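Side-chain contacts in TetR family transcriptional regulator (Mycobacterium smegmatis, PDB 5XS9), which probably binds operator DNA as a homodimer to regulate transcription of biotin-related genes: residues D7-A12 against W42-K47; G52-H57 against A93-A98; E77-L82 against E113-A118. All coordinates share one frame; numbering follows the deposited sequence.

Overall arrangement
The three contacts run in a row from the DNA-binding end into the regulatory core of the subunit. Interaction 1, within the TetR-type helix-turn-helix domain, and interaction 3, in the C-terminal domain, have centres about 28 Å apart, on opposite sides of the chain's centre. Interaction 2 lies between, its centre about 13 Å from that of interaction 1 and 17 Å from that of interaction 3. Helix 47-58 makes the link: Ala53, Val54 and His57 pack on Phe44, Ala12 and Val9, while Ala55 meets helix 92-101. Interaction 1 closes first; the segments of 2 and 3 alternate, on helices 47-58, 71-87, 92-101 and 106-122. This is consistent with ligand-dependent domain coupling, as in TetR relatives.

Interaction 1: residues D7-A12 against W42-K47; sequences DVVAAA and WHFANK
Val8 and Val9 meet Phe44 in a buried apolar contact of the TetR-type helix-turn-helix DNA-binding domain, where helix 5-19 packs against the loop leading from the helix-turn-helix region into helix 47-58. Both valines reach the rim of the phenyl ring, near its plane. Val8 CG1 lies 3.7 Å from Phe44 CE2, and the two side chains run alongside in opposing senses. With chi1 of 174°, Val8 holds CG1 trans to its own backbone N, and the other methyl, CG2, approaches the imidazole of His43 obliquely, 4.4 Å from His43 CD2. The ring of Phe44 is also lined on one face by His43 CB, which sits off-centre above it. Leu50 and Ala53 of helix 47-58 touch Phe44 as well, which places the phenyl group between helix 5-19 and helix 47-58, while Val8 also touches Leu29 of helix 26-33. No hydrogen bond crosses between the segments, and the contact rests on these apolar touches alone. The second valine comes in perpendicular to the phenylalanine side chain and sets Val9 CG2 3.9 Å from Phe44 CZ.

Interaction 2: residues G52-H57 against A93-A98; sequences GAVADH and AELVSA
No aromatic ring takes part where Leu95 and Val96 of helix 92-101 pack on Val54 and Ala55 of helix 47-58; the flat group whose two faces are both used is the peptide carbonyl of Ala93, on the second helix. Its O accepts Ser97 N from one face and Ser97 OG from the opposite face, the hydroxyl at 2.8 Å from Ala93 O and tilted 34° from the carbonyl plane. The side chains that meet across the interface are all aliphatic. The two methyls of Leu95 divide the work: CD2 rests 3.7 Å from Ala55 CB and equally near the backbone N of that residue, while CD1 lies 4.0 Å from Val54 CG1, the two side chains being roughly perpendicular. Leu95 chi1 of -169° sends CG away from its own backbone N and out to the facing helix. Val96 adds CG2, 4.1 Å from Ala55 CB, which therefore lies against both residues. The small alanine lets the backbones come close, with the CA atoms of Ala55 and Val96 5.4 Å apart. The axes of the two segments cross at -121°. Around them, Leu16 of helix 5-19 touches Leu95 and Leu86 of helix 71-87 touches Val96.

Interaction 3: residues E77-L82 against E113-A118; sequences ESCRAL and EQLGRA
Ser78 and Cys79 of helix 71-87 face Gln114 and Leu115 of helix 106-122, in a contact with a polar and an apolar part. Ser78 chi1 of -69° sets OG beside its own backbone N, where it makes a weak hydrogen bond to Gln74 O one turn earlier. From there OG also bonds a water at 2.7 Å. Gln114 reaches that water with an extended chain, CG trans to the backbone N and the next bond likewise stretched out, so that NE2 donates to the water over 2.9 Å. Ser78 OG and Gln114 NE2 themselves come within 3.4 Å of each other. The same NE2 also donates to Thr64 O, which ties the amide to the segment before helix 71-87; the water thus joins two side chains that each have a further partner. The apolar part rests on Leu115. Its first torsion swings CG to the side of the backbone N; with CD1 carrying the chain on (chi2 168°), the other branch, CD2, is turned to the facing helix, 4.0 Å from Ser78 CB. Cys79 SG lies at 4.3 Å from Leu115 CD2, a looser touch. Ile137 of helix 129-155 adds to the packing round Leu115, and Val136 and Val140 of that helix meet Cys79. The two segments run roughly antiparallel, 153° between the short axes, which approach to 11.1 Å: a helix pair of the all-helical C-terminal regulatory domain of TetR-family proteins.

Interaction 1: residues D7-A12 against W42-K47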
loop_
_atom_site.group_PDB
_atom_site.type_symbol
_atom_site.label_atom_id
_atom_site.label_comp_id
_atom_site.label_asym_id
_atom_site.label_seq_id
_atom_site.Cartn_x
_atom_site.Cartn_y
_atom_site.Cartn_z
ATOM N N ASP A 7 -13.192 2.231 25.925
ATOM C CA ASP A 7 -12.318 3.339 26.352
ATOM C C ASP A 7 -10.873 3.090 25.957
ATOM O O ASP A 7 -10.157 4.005 25.649
ATOM C CB ASP A 7 -12.364 3.568 27.890
ATOM C CG ASP A 7 -13.719 4.073 28.374
ATOM O OD1 ASP A 7 -14.281 5.003 27.763
ATOM O OD2 ASP A 7 -14.216 3.551 29.385
ATOM N N VAL A 8 -10.436 1.849 26.057
ATOM C CA VAL A 8 -9.073 1.511 25.694
ATOM C C VAL A 8 -8.845 1.800 24.191
ATOM O O VAL A 8 -7.876 2.477 23.816
ATOM C CB VAL A 8 -8.758 0.052 26.049
ATOM C CG1 VAL A 8 -7.384 -0.350 25.534
ATOM C CG2 VAL A 8 -8.834 -0.108 27.583
ATOM N N VAL A 9 -9.800 1.373 23.366
ATOM C CA VAL A 9 -9.685 1.513 21.904
ATOM C C VAL A 9 -9.680 2.948 21.547
ATOM O O VAL A 9 -8.877 3.400 20.738
ATOM C CB VAL A 9 -10.794 0.748 21.191
ATOM C CG1 VAL A 9 -10.739 1.043 19.689
ATOM C CG2 VAL A 9 -10.603 -0.745 21.436
ATOM N N ALA A 10 -10.552 3.713 22.203
ATOM C CA ALA A 10 -10.600 5.125 21.986
ATOM C C ALA A 10 -9.290 5.845 22.378
ATOM O O ALA A 10 -8.796 6.750 21.656
ATOM C CB ALA A 10 -11.805 5.738 22.750
ATOM N N ALA A 11 -8.740 5.486 23.526
ATOM C CA ALA A 11 -7.461 6.071 23.934
ATOM C C ALA A 11 -6.388 5.708 22.896
ATOM O O ALA A 11 -5.539 6.538 22.523
ATOM C CB ALA A 11 -7.050 5.563 25.311
ATOM N N ALA A 12 -6.417 4.460 22.467
ATOM C CA ALA A 12 -5.398 3.970 21.488
ATOM C C ALA A 12 -5.495 4.753 20.170
ATOM O O ALA A 12 -4.474 5.111 19.572
ATOM C CB ALA A 12 -5.610 2.498 21.241
ATOM N N TRP A 42 -5.505 -7.941 29.491
ATOM C CA TRP A 42 -6.792 -8.548 29.743
ATOM C C TRP A 42 -7.695 -8.289 28.550
ATOM O O TRP A 42 -8.643 -8.995 28.379
ATOM C CB TRP A 42 -7.411 -8.004 31.058
ATOM C CG TRP A 42 -6.765 -8.608 32.244
ATOM C CD1 TRP A 42 -5.730 -8.101 32.945
ATOM C CD2 TRP A 42 -7.052 -9.883 32.818
ATOM N NE1 TRP A 42 -5.347 -8.972 33.937
ATOM C CE2 TRP A 42 -6.162 -10.066 33.895
ATOM C CE3 TRP A 42 -7.988 -10.881 32.541
ATOM C CZ2 TRP A 42 -6.162 -11.213 34.685
ATOM C CZ3 TRP A 42 -8.000 -12.026 33.343
ATOM C CH2 TRP A 42 -7.086 -12.173 34.404
ATOM N N HIS A 43 -7.376 -7.293 27.730
ATOM C CA HIS A 43 -8.197 -6.948 26.573
ATOM C C HIS A 43 -7.567 -7.332 25.272
ATOM O O HIS A 43 -8.283 -7.629 24.358
ATOM C CB HIS A 43 -8.444 -5.464 26.572
ATOM C CG HIS A 43 -9.244 -5.022 27.732
ATOM N ND1 HIS A 43 -10.579 -5.331 27.855
ATOM C CD2 HIS A 43 -8.901 -4.354 28.852
ATOM C CE1 HIS A 43 -11.037 -4.822 28.980
ATOM N NE2 HIS A 43 -10.043 -4.216 29.598
ATOM N N PHE A 44 -6.231 -7.280 25.179
ATOM C CA PHE A 44 -5.520 -7.677 23.989
ATOM C C PHE A 44 -4.337 -8.474 24.354
ATOM O O PHE A 44 -3.599 -8.090 25.241
ATOM C CB PHE A 44 -5.058 -6.430 23.266
ATOM C CG PHE A 44 -6.165 -5.458 22.980
ATOM C CD1 PHE A 44 -7.145 -5.780 22.048
ATOM C CD2 PHE A 44 -6.222 -4.239 23.628
ATOM C CE1 PHE A 44 -8.161 -4.894 21.774
ATOM C CE2 PHE A 44 -7.233 -3.362 23.353
ATOM C CZ PHE A 44 -8.197 -3.699 22.434
ATOM N N ALA A 45 -4.125 -9.576 23.666
ATOM C CA ALA A 45 -2.989 -10.415 23.929
ATOM C C ALA A 45 -1.689 -9.831 23.432
ATOM O O ALA A 45 -0.634 -10.191 23.964
ATOM C CB ALA A 45 -3.189 -11.797 23.377
ATOM N N ASN A 46 -1.732 -8.931 22.452
ATOM C CA ASN A 46 -0.510 -8.453 21.821
ATOM C C ASN A 46 -0.809 -7.228 21.019
ATOM O O ASN A 46 -1.973 -6.857 20.876
ATOM C CB ASN A 46 0.172 -9.533 20.972
ATOM C CG ASN A 46 -0.750 -10.118 19.912
ATOM O OD1 ASN A 46 -1.466 -9.414 19.194
ATOM N ND2 ASN A 46 -0.782 -11.416 19.855
ATOM N N LYS A 47 0.236 -6.550 20.555
ATOM C CA LYS A 47 0.039 -5.326 19.801
ATOM C C LYS A 47 -0.775 -5.539 18.503
ATOM O O LYS A 47 -1.542 -4.662 18.123
ATOM C CB LYS A 47 1.351 -4.659 19.445
ATOM C CG LYS A 47 1.112 -3.338 18.680
ATOM C CD LYS A 47 2.067 -2.178 18.945
ATOM C CE LYS A 47 3.211 -2.141 17.978
ATOM N NZ LYS A 47 3.798 -3.505 17.960
#

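Interaction 2: residues G52-H57 against A93-A98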
loop_
_atom_site.group_PDB
_atom_site.type_symbol
_atom_site.label_atom_id
_atom_site.label_comp_id
_atom_site.label_asym_id
_atom_site.label_seq_id
_atom_site.Cartn_x
_atom_site.Cartn_y
_atom_site.Cartn_z
ATOM N N GLY A 52 -5.585 -4.362 15.369
ATOM C CA GLY A 52 -6.860 -4.862 14.801
ATOM C C GLY A 52 -8.143 -4.179 15.340
ATOM O O GLY A 52 -9.059 -3.837 14.574
ATOM N N ALA A 53 -8.214 -3.980 16.652
ATOM C CA ALA A 53 -9.359 -3.319 17.250
ATOM C C ALA A 53 -9.363 -1.879 16.863
ATOM O O ALA A 53 -10.386 -1.293 16.640
ATOM C CB ALA A 53 -9.283 -3.426 18.781
ATOM N N VAL A 54 -8.201 -1.245 16.843
ATOM C CA VAL A 54 -8.171 0.132 16.457
ATOM C C VAL A 54 -8.581 0.240 14.941
ATOM O O VAL A 54 -9.331 1.180 14.535
ATOM C CB VAL A 54 -6.783 0.749 16.658
ATOM C CG1 VAL A 54 -6.697 2.068 15.952
ATOM C CG2 VAL A 54 -6.454 0.921 18.124
ATOM N N ALA A 55 -8.078 -0.674 14.118
ATOM C CA ALA A 55 -8.552 -0.765 12.670
ATOM C C ALA A 55 -10.106 -0.850 12.574
ATOM O O ALA A 55 -10.750 -0.079 11.836
ATOM C CB ALA A 55 -7.902 -1.942 11.961
ATOM N N ASP A 56 -10.722 -1.734 13.370
ATOM C CA ASP A 56 -12.206 -1.863 13.317
ATOM C C ASP A 56 -12.933 -0.673 13.812
ATOM O O ASP A 56 -13.980 -0.340 13.302
ATOM C CB ASP A 56 -12.677 -3.133 13.968
ATOM C CG ASP A 56 -12.230 -4.329 13.170
ATOM O OD1 ASP A 56 -12.002 -4.203 11.932
ATOM O OD2 ASP A 56 -12.090 -5.391 13.722
ATOM N N HIS A 57 -12.310 0.063 14.707
ATOM C CA HIS A 57 -12.910 1.261 15.245
ATOM C C HIS A 57 -12.869 2.368 14.205
ATOM O O HIS A 57 -13.862 3.070 14.004
ATOM C CB HIS A 57 -12.149 1.681 16.519
ATOM C CG HIS A 57 -12.691 2.911 17.161
ATOM N ND1 HIS A 57 -11.961 4.068 17.285
ATOM C CD2 HIS A 57 -13.885 3.162 17.730
ATOM C CE1 HIS A 57 -12.695 4.993 17.870
ATOM N NE2 HIS A 57 -13.871 4.471 18.137
ATOM N N ALA A 93 -4.504 4.397 6.704
ATOM C CA ALA A 93 -4.403 3.468 5.654
ATOM C C ALA A 93 -3.323 2.420 5.954
ATOM O O ALA A 93 -3.528 1.267 5.682
ATOM C CB ALA A 93 -4.174 4.166 4.306
ATOM N N GLU A 94 -2.192 2.830 6.502
ATOM C CA GLU A 94 -1.111 1.887 6.851
ATOM C C GLU A 94 -1.552 0.907 7.936
ATOM O O GLU A 94 -1.223 -0.273 7.903
ATOM C CB GLU A 94 0.119 2.646 7.372
ATOM C CG GLU A 94 1.303 1.760 7.642
ATOM C CD GLU A 94 2.473 2.526 8.310
ATOM O OE1 GLU A 94 2.537 3.760 8.163
ATOM O OE2 GLU A 94 3.299 1.890 9.003
ATOM N N LEU A 95 -2.270 1.418 8.905
ATOM C CA LEU A 95 -2.701 0.605 10.046
ATOM C C LEU A 95 -3.725 -0.415 9.540
ATOM O O LEU A 95 -3.621 -1.598 9.872
ATOM C CB LEU A 95 -3.294 1.511 11.136
ATOM C CG LEU A 95 -3.559 0.865 12.521
ATOM C CD1 LEU A 95 -3.504 1.860 13.629
ATOM C CD2 LEU A 95 -4.929 0.235 12.454
ATOM N N VAL A 96 -4.685 0.008 8.714
ATOM C CA VAL A 96 -5.688 -0.951 8.130
ATOM C C VAL A 96 -5.045 -1.952 7.192
ATOM O O VAL A 96 -5.386 -3.149 7.259
ATOM C CB VAL A 96 -6.882 -0.275 7.514
ATOM C CG1 VAL A 96 -7.774 -1.263 6.834
ATOM C CG2 VAL A 96 -7.618 0.491 8.638
ATOM N N SER A 97 -4.057 -1.506 6.392
ATOM C CA SER A 97 -3.250 -2.462 5.571
ATOM C C SER A 97 -2.622 -3.549 6.365
ATOM O O SER A 97 -2.698 -4.704 5.952
ATOM C CB SER A 97 -2.170 -1.822 4.718
ATOM O OG SER A 97 -2.806 -0.845 3.922
ATOM N N ALA A 98 -1.897 -3.175 7.420
ATOM C CA ALA A 98 -1.206 -4.170 8.220
ATOM C C ALA A 98 -2.202 -5.063 8.971
ATOM O O ALA A 98 -1.971 -6.289 9.121
ATOM C CB ALA A 98 -0.159 -3.546 9.154
#

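Interaction 3: residues E77-L82 against E113-A118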
loop_
_atom_site.group_PDB
_atom_site.type_symbol
_atom_site.label_atom_id
_atom_site.label_comp_id
_atom_site.label_asym_id
_atom_site.label_seq_id
_atom_site.Cartn_x
_atom_site.Cartn_y
_atom_site.Cartn_z
ATOM N N GLU A 77 -19.376 3.316 -3.944
ATOM C CA GLU A 77 -19.839 3.812 -2.648
ATOM C C GLU A 77 -19.034 3.205 -1.553
ATOM O O GLU A 77 -18.496 3.907 -0.662
ATOM C CB GLU A 77 -21.382 3.570 -2.478
ATOM C CG GLU A 77 -22.025 4.298 -1.335
ATOM C CD GLU A 77 -22.261 5.813 -1.593
ATOM O OE1 GLU A 77 -22.079 6.322 -2.715
ATOM O OE2 GLU A 77 -22.666 6.503 -0.639
ATOM N N SER A 78 -18.791 1.884 -1.618
ATOM C CA SER A 78 -17.961 1.239 -0.628
ATOM C C SER A 78 -16.522 1.713 -0.553
ATOM O O SER A 78 -15.937 1.844 0.527
ATOM C CB SER A 78 -17.982 -0.297 -0.763
ATOM O OG SER A 78 -19.298 -0.724 -0.375
ATOM N N CYS A 79 -15.913 1.924 -1.701
ATOM C CA CYS A 79 -14.508 2.298 -1.731
ATOM C C CYS A 79 -14.344 3.746 -1.269
ATOM O O CYS A 79 -13.392 4.037 -0.608
ATOM C CB CYS A 79 -14.017 2.154 -3.186
ATOM S SG CYS A 79 -13.784 0.343 -3.559
ATOM N N ARG A 80 -15.247 4.646 -1.686
ATOM C CA ARG A 80 -15.173 6.036 -1.208
ATOM C C ARG A 80 -15.313 6.067 0.288
ATOM O O ARG A 80 -14.544 6.758 0.978
ATOM C CB ARG A 80 -16.251 6.939 -1.811
ATOM C CG ARG A 80 -16.099 7.330 -3.256
ATOM C CD ARG A 80 -17.143 8.395 -3.618
ATOM N NE ARG A 80 -18.519 7.871 -3.625
ATOM C CZ ARG A 80 -19.233 7.531 -4.717
ATOM N NH1 ARG A 80 -18.734 7.639 -5.980
ATOM N NH2 ARG A 80 -20.472 7.020 -4.550
ATOM N N ALA A 81 -16.241 5.280 0.835
ATOM C CA ALA A 81 -16.447 5.335 2.307
ATOM C C ALA A 81 -15.238 4.780 2.988
ATOM O O ALA A 81 -14.815 5.276 4.042
ATOM C CB ALA A 81 -17.685 4.564 2.737
ATOM N N LEU A 82 -14.624 3.757 2.381
ATOM C CA LEU A 82 -13.443 3.187 2.963
ATOM C C LEU A 82 -12.251 4.176 2.948
ATOM O O LEU A 82 -11.577 4.368 3.955
ATOM C CB LEU A 82 -13.102 1.849 2.264
ATOM C CG LEU A 82 -11.749 1.293 2.620
ATOM C CD1 LEU A 82 -11.593 0.879 4.073
ATOM C CD2 LEU A 82 -11.449 0.105 1.733
ATOM N N GLU A 113 -16.121 -9.052 1.508
ATOM C CA GLU A 113 -17.285 -9.871 1.189
ATOM C C GLU A 113 -18.323 -9.005 0.511
ATOM O O GLU A 113 -18.973 -9.395 -0.474
ATOM C CB GLU A 113 -17.821 -10.562 2.488
ATOM C CG GLU A 113 -19.255 -11.072 2.408
ATOM C CD GLU A 113 -19.434 -12.478 1.792
ATOM O OE1 GLU A 113 -20.421 -12.662 1.036
ATOM O OE2 GLU A 113 -18.641 -13.415 2.076
ATOM N N GLN A 114 -18.533 -7.805 1.006
ATOM C CA GLN A 114 -19.489 -6.976 0.329
ATOM C C GLN A 114 -19.097 -6.642 -1.121
ATOM O O GLN A 114 -19.917 -6.677 -2.007
ATOM C CB GLN A 114 -19.707 -5.709 1.153
ATOM C CG GLN A 114 -20.832 -4.864 0.704
ATOM C CD GLN A 114 -21.269 -3.862 1.782
ATOM O OE1 GLN A 114 -21.432 -4.202 2.953
ATOM N NE2 GLN A 114 -21.521 -2.647 1.367
ATOM N N LEU A 115 -17.829 -6.339 -1.365
ATOM C CA LEU A 115 -17.370 -6.114 -2.709
ATOM C C LEU A 115 -17.492 -7.377 -3.624
ATOM O O LEU A 115 -17.736 -7.249 -4.808
ATOM C CB LEU A 115 -15.922 -5.651 -2.716
ATOM C CG LEU A 115 -15.662 -4.246 -2.153
ATOM C CD1 LEU A 115 -14.165 -4.126 -1.978
ATOM C CD2 LEU A 115 -16.284 -3.156 -3.008
ATOM N N GLY A 116 -17.275 -8.559 -3.064
ATOM C CA GLY A 116 -17.498 -9.802 -3.771
ATOM C C GLY A 116 -18.893 -9.950 -4.293
ATOM O O GLY A 116 -19.066 -10.404 -5.391
ATOM N N ARG A 117 -19.905 -9.474 -3.568
ATOM C CA ARG A 117 -21.262 -9.454 -4.137
ATOM C C ARG A 117 -21.470 -8.576 -5.387
ATOM O O ARG A 117 -22.219 -8.915 -6.313
ATOM C CB ARG A 117 -22.262 -9.104 -3.049
ATOM C CG ARG A 117 -22.291 -10.212 -1.958
ATOM C CD ARG A 117 -23.437 -10.020 -0.942
ATOM N NE ARG A 117 -22.986 -9.226 0.213
ATOM C CZ ARG A 117 -22.521 -9.718 1.367
ATOM N NH1 ARG A 117 -22.474 -11.040 1.580
ATOM N NH2 ARG A 117 -22.094 -8.879 2.330
ATOM N N ALA A 118 -20.746 -7.456 -5.459
ATOM C CA ALA A 118 -20.825 -6.612 -6.620
ATOM C C ALA A 118 -20.078 -7.321 -7.743
ATOM O O ALA A 118 -20.506 -7.319 -8.891
ATOM C CB ALA A 118 -20.168 -5.233 -6.304
HETATM O O HOH W 1 -21.179 -2.304 -1.454
#